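Local coordinates for alginate lyase, family PL7 (PDB 4BE3), which degrades the polysaccharide alginate exolytically, as a family PL7 lyase that breaks glycosidic links by beta-elimination, at residues N42-V47 with W299-T304; L82-K87 with F187-N192. One frame throughout, in Å; residues are numbered along the deposited sequence.

How the interactions relate
Interaction 1 (42-47 with 299-304) and interaction 2 (82-87 with 187-192) are neighbouring seams of one seven-stranded antiparallel sheet, their centres about 12 Å apart. Strands 44-52, 295-306, 80-90 and 187-194 run across it in that order, so 299-304 and 82-87 also pair with each other, Lys301 N lying 2.8 Å from Thr85 O. Along the chain interaction 2 is nested inside the long loop that interaction 1 closes, which brings a late strand between two early ones. The facing sheet contains strands 104-112 and 254-258, which contribute His111, Tyr255 and Lys257 to the tartrate pocket; these two contacts therefore help build the sheet behind that pocket.

Interaction 1: N42-V47 with W299-T304; sequences NETDWV and WFKEAT
Lys301 lies alongside the indole of Trp46, and its aliphatic chain can be followed atom by atom across the ring. CB of Lys301 sits over the six-membered ring of Trp46, 3.9 Å from its centroid, a CH-pi contact made over the face. CG, placed between the backbone N and the carbonyl carbon (chi1 65°), continues above the same ring with Trp46 CZ3 3.7 Å away. Beyond CG the chain is extended; CD passes Trp46 CH2 and also touches Thr44 CG2 at 3.9 Å, the two side chains crossing at about a right angle. The ammonium at the tip forms a salt bridge with Glu186.

Thr44 CG2 rests on the same face of the indole as Lys301. Against the opposite face comes the six-membered ring of Trp299, whose CE3 lies 3.5 Å from Trp46 CG, with the five-membered ring of Trp46 and this ring inclined by 46° in an oblique aromatic pair. Lys87 reaches that side too, in a cation-pi contact with Trp46. The indole is thus clamped between an alkyl chain and a second tryptophan, which should restrict its rotation.

Two backbone bonds join the strands beside this cluster: Val47 N to Phe300 O (2.9 Å) and Phe300 N to Val47 O (2.8 Å), making Val47 and Phe300 an antiparallel hydrogen-bonded pair. Where the direct bonding stops, a water donates to Asp45 O at 2.9 Å and, over a longer bond, to Lys301 O. The strand bends sharply at Lys301, and both Lys301 and Glu302 face Thr85 on the other neighbouring strand. This is a classic beta bulge, here bending a strand within the antiparallel beta-jelly roll of the PL7 alginate lyases.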
loop_
_atom_site.group_PDB
_atom_site.type_symbol
_atom_site.label_atom_id
_atom_site.label_comp_id
_atom_site.label_asym_id
_atom_site.label_seq_id
_atom_site.Cartn_x
_atom_site.Cartn_y
_atom_site.Cartn_z
ATOM N N ASN A 42 9.386 29.533 -20.195
ATOM C CA ASN A 42 8.519 30.700 -19.716
ATOM C C ASN A 42 8.275 30.623 -18.208
ATOM O O ASN A 42 9.220 30.770 -17.467
ATOM C CB ASN A 42 7.183 30.816 -20.487
ATOM C CG ASN A 42 7.334 30.406 -21.954
ATOM O OD1 ASN A 42 8.186 30.948 -22.652
ATOM N ND2 ASN A 42 6.547 29.416 -22.414
ATOM N N GLU A 43 7.071 30.353 -17.733
ATOM C CA GLU A 43 6.886 30.413 -16.296
ATOM C C GLU A 43 6.760 29.077 -15.591
ATOM O O GLU A 43 6.379 29.099 -14.453
ATOM C CB GLU A 43 5.669 31.260 -15.944
ATOM C CG GLU A 43 5.811 32.748 -16.300
ATOM C CD GLU A 43 5.517 33.012 -17.775
ATOM O OE1 GLU A 43 4.495 32.507 -18.303
ATOM O OE2 GLU A 43 6.321 33.716 -18.427
ATOM N N THR A 44 7.087 27.944 -16.246
ATOM C CA THR A 44 6.982 26.595 -15.630
ATOM C C THR A 44 8.318 25.827 -15.661
ATOM O O THR A 44 9.055 25.875 -16.617
ATOM C CB THR A 44 5.950 25.751 -16.429
ATOM O OG1 THR A 44 4.784 26.534 -16.572
ATOM C CG2 THR A 44 5.556 24.370 -15.762
ATOM N N ASP A 45 8.584 25.084 -14.584
ATOM C CA ASP A 45 9.717 24.166 -14.554
ATOM C C ASP A 45 9.165 22.727 -14.881
ATOM O O ASP A 45 8.058 22.395 -14.416
ATOM C CB ASP A 45 10.280 24.178 -13.172
ATOM C CG ASP A 45 10.994 25.559 -12.879
ATOM O OD1 ASP A 45 11.759 26.001 -13.747
ATOM O OD2 ASP A 45 10.754 26.104 -11.815
ATOM N N TRP A 46 9.975 21.901 -15.548
ATOM C CA TRP A 46 9.496 20.559 -15.955
ATOM C C TRP A 46 10.581 19.579 -15.601
ATOM O O TRP A 46 11.758 19.902 -15.704
ATOM C CB TRP A 46 9.323 20.543 -17.561
ATOM C CG TRP A 46 8.280 21.469 -18.059
ATOM C CD1 TRP A 46 8.407 22.834 -18.371
ATOM C CD2 TRP A 46 6.883 21.133 -18.375
ATOM N NE1 TRP A 46 7.168 23.366 -18.735
ATOM C CE2 TRP A 46 6.232 22.398 -18.794
ATOM C CE3 TRP A 46 6.147 19.947 -18.375
ATOM C CZ2 TRP A 46 4.874 22.457 -19.147
ATOM C CZ3 TRP A 46 4.777 20.002 -18.743
ATOM C CH2 TRP A 46 4.175 21.226 -19.145
ATOM N N VAL A 47 10.192 18.359 -15.245
ATOM C CA VAL A 47 11.106 17.335 -15.033
ATOM C C VAL A 47 11.238 16.607 -16.402
ATOM O O VAL A 47 10.159 16.172 -16.935
ATOM C CB VAL A 47 10.531 16.329 -14.033
ATOM C CG1 VAL A 47 11.494 15.180 -13.906
ATOM C CG2 VAL A 47 10.263 17.057 -12.652
ATOM N N TRP A 299 8.326 15.522 -20.823
ATOM C CA TRP A 299 8.464 16.480 -19.722
ATOM C C TRP A 299 7.286 16.415 -18.848
ATOM O O TRP A 299 6.164 16.342 -19.331
ATOM C CB TRP A 299 8.516 17.860 -20.310
ATOM C CG TRP A 299 9.739 18.204 -21.074
ATOM C CD1 TRP A 299 10.770 17.366 -21.626
ATOM C CD2 TRP A 299 10.101 19.530 -21.441
ATOM N NE1 TRP A 299 11.695 18.149 -22.279
ATOM C CE2 TRP A 299 11.329 19.448 -22.213
ATOM C CE3 TRP A 299 9.494 20.796 -21.226
ATOM C CZ2 TRP A 299 11.979 20.605 -22.732
ATOM C CZ3 TRP A 299 10.156 21.955 -21.752
ATOM C CH2 TRP A 299 11.331 21.843 -22.521
ATOM N N PHE A 300 7.467 16.392 -17.526
ATOM C CA PHE A 300 6.312 16.294 -16.673
ATOM C C PHE A 300 6.265 17.499 -15.817
ATOM O O PHE A 300 7.349 17.946 -15.292
ATOM C CB PHE A 300 6.458 15.088 -15.709
ATOM C CG PHE A 300 6.212 13.753 -16.380
ATOM C CD1 PHE A 300 7.203 13.216 -17.193
ATOM C CD2 PHE A 300 4.965 13.134 -16.156
ATOM C CE1 PHE A 300 6.991 11.973 -17.777
ATOM C CE2 PHE A 300 4.753 11.860 -16.806
ATOM C CZ PHE A 300 5.745 11.381 -17.645
ATOM N N LYS A 301 5.087 18.026 -15.598
ATOM C CA LYS A 301 5.099 19.127 -14.581
ATOM C C LYS A 301 4.380 18.682 -13.302
ATOM O O LYS A 301 4.360 19.383 -12.283
ATOM C CB LYS A 301 4.454 20.363 -15.155
ATOM C CG LYS A 301 3.037 20.226 -15.449
ATOM C CD LYS A 301 2.723 21.670 -15.721
ATOM C CE LYS A 301 1.293 22.016 -15.488
ATOM N NZ LYS A 301 1.017 23.191 -16.382
ATOM N N GLU A 302 3.715 17.561 -13.347
ATOM C CA GLU A 302 3.096 17.086 -12.090
ATOM C C GLU A 302 3.161 15.573 -12.161
ATOM O O GLU A 302 2.988 14.951 -13.291
ATOM C CB GLU A 302 1.651 17.504 -12.064
ATOM C CG GLU A 302 0.938 16.534 -11.053
ATOM C CD GLU A 302 -0.404 16.995 -10.432
ATOM O OE1 GLU A 302 -1.193 17.623 -11.128
ATOM O OE2 GLU A 302 -0.705 16.667 -9.212
ATOM N N ALA A 303 3.521 14.912 -11.036
ATOM C CA ALA A 303 3.519 13.414 -10.938
ATOM C C ALA A 303 3.147 13.211 -9.453
ATOM O O ALA A 303 3.973 13.519 -8.545
ATOM C CB ALA A 303 4.888 12.867 -11.233
ATOM N N THR A 304 1.967 12.693 -9.180
ATOM C CA THR A 304 1.505 12.510 -7.783
ATOM C C THR A 304 1.048 11.110 -7.592
ATOM O O THR A 304 0.152 10.679 -8.351
ATOM C CB THR A 304 0.308 13.484 -7.566
ATOM O OG1 THR A 304 0.906 14.778 -7.802
ATOM C CG2 THR A 304 -0.231 13.508 -6.095
HETATM O O HOH W 1 6.229 22.045 -12.238
#

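Interaction 2: L82-K87 with F187-N192; sequences LNATLK and FSYEIN
Phe187 O accepts the backbone N-H of Leu86 at 2.8 Å, and Thr85 CA adds a weaker CA-H...O contact to the same oxygen at 3.4 Å. Phe187 N returns a bond to Leu86 O, and the Ala84-Tyr189 and Leu82-Ile191 pairs repeat this double link.

Above the first pair the Phe187 ring turns back over its cross-strand neighbour: CG stands between the backbone N and the carbonyl carbon (chi1 59°), and Leu86 CG lies over one face, 4.1 Å from the ring centroid. Leu86 CD1 meets the ring at Phe187 CZ, 3.6 Å away. An alanine in place of Phe187 would probably open a gap beside Leu86, leaving its CG and CD1 without the ring they pack on.

Leu82, Ala84, Leu86, Phe187, Tyr189 and Ile191 share the face turned into the jelly-roll sandwich, where Tyr189 and Ile191 meet Ile123 of the opposing sheet. Tyr189 lays its ring over Ala84, whose CB is 3.4 Å from Tyr189 CZ, while Leu82 CD2 comes in the ring plane at the edge, 3.8 Å from Tyr189 CE1. The Tyr189 hydroxyl crosses to the opposing sheet and hydrogen-bonds Val107 O. On the other face of the strands, Thr85 OG1 and Ser188 OG share a hydrogen bond of 2.9 Å.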
loop_
_atom_site.group_PDB
_atom_site.type_symbol
_atom_site.label_atom_id
_atom_site.label_comp_id
_atom_site.label_asym_id
_atom_site.label_seq_id
_atom_site.Cartn_x
_atom_site.Cartn_y
_atom_site.Cartn_z
ATOM N N LEU A 82 -2.253 7.263 -9.646
ATOM C CA LEU A 82 -1.163 8.016 -10.129
ATOM C C LEU A 82 -1.764 9.146 -11.005
ATOM O O LEU A 82 -2.610 8.867 -11.873
ATOM C CB LEU A 82 -0.258 7.150 -11.044
ATOM C CG LEU A 82 0.791 7.917 -11.838
ATOM C CD1 LEU A 82 1.895 8.545 -10.858
ATOM C CD2 LEU A 82 1.536 6.851 -12.739
ATOM N N ASN A 83 -1.374 10.400 -10.772
ATOM C CA ASN A 83 -1.760 11.519 -11.628
ATOM C C ASN A 83 -0.559 12.128 -12.256
ATOM O O ASN A 83 0.434 12.448 -11.555
ATOM C CB ASN A 83 -2.399 12.645 -10.713
ATOM C CG ASN A 83 -3.863 12.346 -10.395
ATOM O OD1 ASN A 83 -4.756 12.663 -11.223
ATOM N ND2 ASN A 83 -4.109 11.614 -9.418
ATOM N N ALA A 84 -0.594 12.377 -13.594
ATOM C CA ALA A 84 0.467 13.023 -14.215
ATOM C C ALA A 84 0.008 14.110 -15.201
ATOM O O ALA A 84 -1.038 14.013 -15.778
ATOM C CB ALA A 84 1.327 12.025 -15.019
ATOM N N THR A 85 0.770 15.177 -15.345
ATOM C CA THR A 85 0.521 16.155 -16.428
ATOM C C THR A 85 1.822 16.290 -17.128
ATOM O O THR A 85 2.882 16.536 -16.494
ATOM C CB THR A 85 0.085 17.524 -15.827
ATOM O OG1 THR A 85 -1.218 17.308 -15.201
ATOM C CG2 THR A 85 -0.082 18.502 -16.906
ATOM N N LEU A 86 1.807 16.251 -18.463
ATOM C CA LEU A 86 3.109 16.096 -19.168
ATOM C C LEU A 86 2.972 16.590 -20.619
ATOM O O LEU A 86 1.850 16.896 -21.022
ATOM C CB LEU A 86 3.491 14.567 -19.222
ATOM C CG LEU A 86 2.452 13.694 -20.040
ATOM C CD1 LEU A 86 3.257 12.569 -20.698
ATOM C CD2 LEU A 86 1.435 13.051 -19.081
ATOM N N LYS A 87 4.079 16.694 -21.359
ATOM C CA LYS A 87 4.010 16.867 -22.824
ATOM C C LYS A 87 5.128 16.066 -23.339
ATOM O O LYS A 87 6.219 16.002 -22.727
ATOM C CB LYS A 87 4.007 18.331 -23.224
ATOM C CG LYS A 87 5.196 19.122 -22.662
ATOM C CD LYS A 87 4.917 20.611 -22.852
ATOM C CE LYS A 87 6.218 21.373 -22.481
ATOM N NZ LYS A 87 5.841 22.805 -22.729
ATOM N N PHE A 187 -0.926 17.194 -21.796
ATOM C CA PHE A 187 -2.125 16.410 -21.477
ATOM C C PHE A 187 -1.893 15.755 -20.088
ATOM O O PHE A 187 -0.744 15.786 -19.579
ATOM C CB PHE A 187 -2.418 15.312 -22.572
ATOM C CG PHE A 187 -1.306 14.312 -22.781
ATOM C CD1 PHE A 187 -0.241 14.660 -23.607
ATOM C CD2 PHE A 187 -1.370 13.065 -22.145
ATOM C CE1 PHE A 187 0.785 13.703 -23.867
ATOM C CE2 PHE A 187 -0.351 12.085 -22.406
ATOM C CZ PHE A 187 0.705 12.405 -23.284
ATOM N N SER A 188 -2.998 15.288 -19.512
ATOM C CA SER A 188 -2.964 14.661 -18.181
ATOM C C SER A 188 -3.499 13.248 -18.286
ATOM O O SER A 188 -4.408 13.012 -19.067
ATOM C CB SER A 188 -3.914 15.503 -17.281
ATOM O OG SER A 188 -3.227 16.799 -17.184
ATOM N N TYR A 189 -3.073 12.343 -17.386
ATOM C CA TYR A 189 -3.696 11.086 -17.212
ATOM C C TYR A 189 -3.835 10.871 -15.685
ATOM O O TYR A 189 -3.069 11.453 -14.848
ATOM C CB TYR A 189 -2.930 9.935 -17.897
ATOM C CG TYR A 189 -1.566 9.678 -17.404
ATOM C CD1 TYR A 189 -1.393 8.942 -16.156
ATOM C CD2 TYR A 189 -0.458 9.907 -18.194
ATOM C CE1 TYR A 189 -0.095 8.583 -15.676
ATOM C CE2 TYR A 189 0.890 9.563 -17.730
ATOM C CZ TYR A 189 1.019 8.903 -16.444
ATOM O OH TYR A 189 2.316 8.550 -16.099
ATOM N N GLU A 190 -4.805 10.071 -15.381
ATOM C CA GLU A 190 -4.908 9.500 -14.023
ATOM C C GLU A 190 -5.174 8.057 -14.129
ATOM O O GLU A 190 -6.107 7.637 -14.890
ATOM C CB GLU A 190 -6.123 10.184 -13.329
ATOM C CG GLU A 190 -6.350 9.627 -11.868
ATOM C CD GLU A 190 -7.530 10.325 -11.200
ATOM O OE1 GLU A 190 -7.434 11.464 -10.769
ATOM O OE2 GLU A 190 -8.661 9.746 -11.267
ATOM N N ILE A 191 -4.409 7.243 -13.374
ATOM C CA ILE A 191 -4.697 5.827 -13.300
ATOM C C ILE A 191 -5.152 5.626 -11.794
ATOM O O ILE A 191 -4.312 5.791 -10.913
ATOM C CB ILE A 191 -3.468 4.991 -13.466
ATOM C CG1 ILE A 191 -2.815 5.370 -14.882
ATOM C CG2 ILE A 191 -3.828 3.418 -13.352
ATOM C CD1 ILE A 191 -1.410 4.691 -15.036
ATOM N N ASN A 192 -6.437 5.336 -11.633
ATOM C CA ASN A 192 -7.019 5.176 -10.248
ATOM C C ASN A 192 -7.472 3.768 -10.055
ATOM O O ASN A 192 -8.502 3.323 -10.653
ATOM C CB ASN A 192 -8.188 6.189 -10.204
ATOM C CG ASN A 192 -9.000 6.009 -8.902
ATOM O OD1 ASN A 192 -8.413 5.510 -7.928
ATOM N ND2 ASN A 192 -10.297 6.304 -8.902
#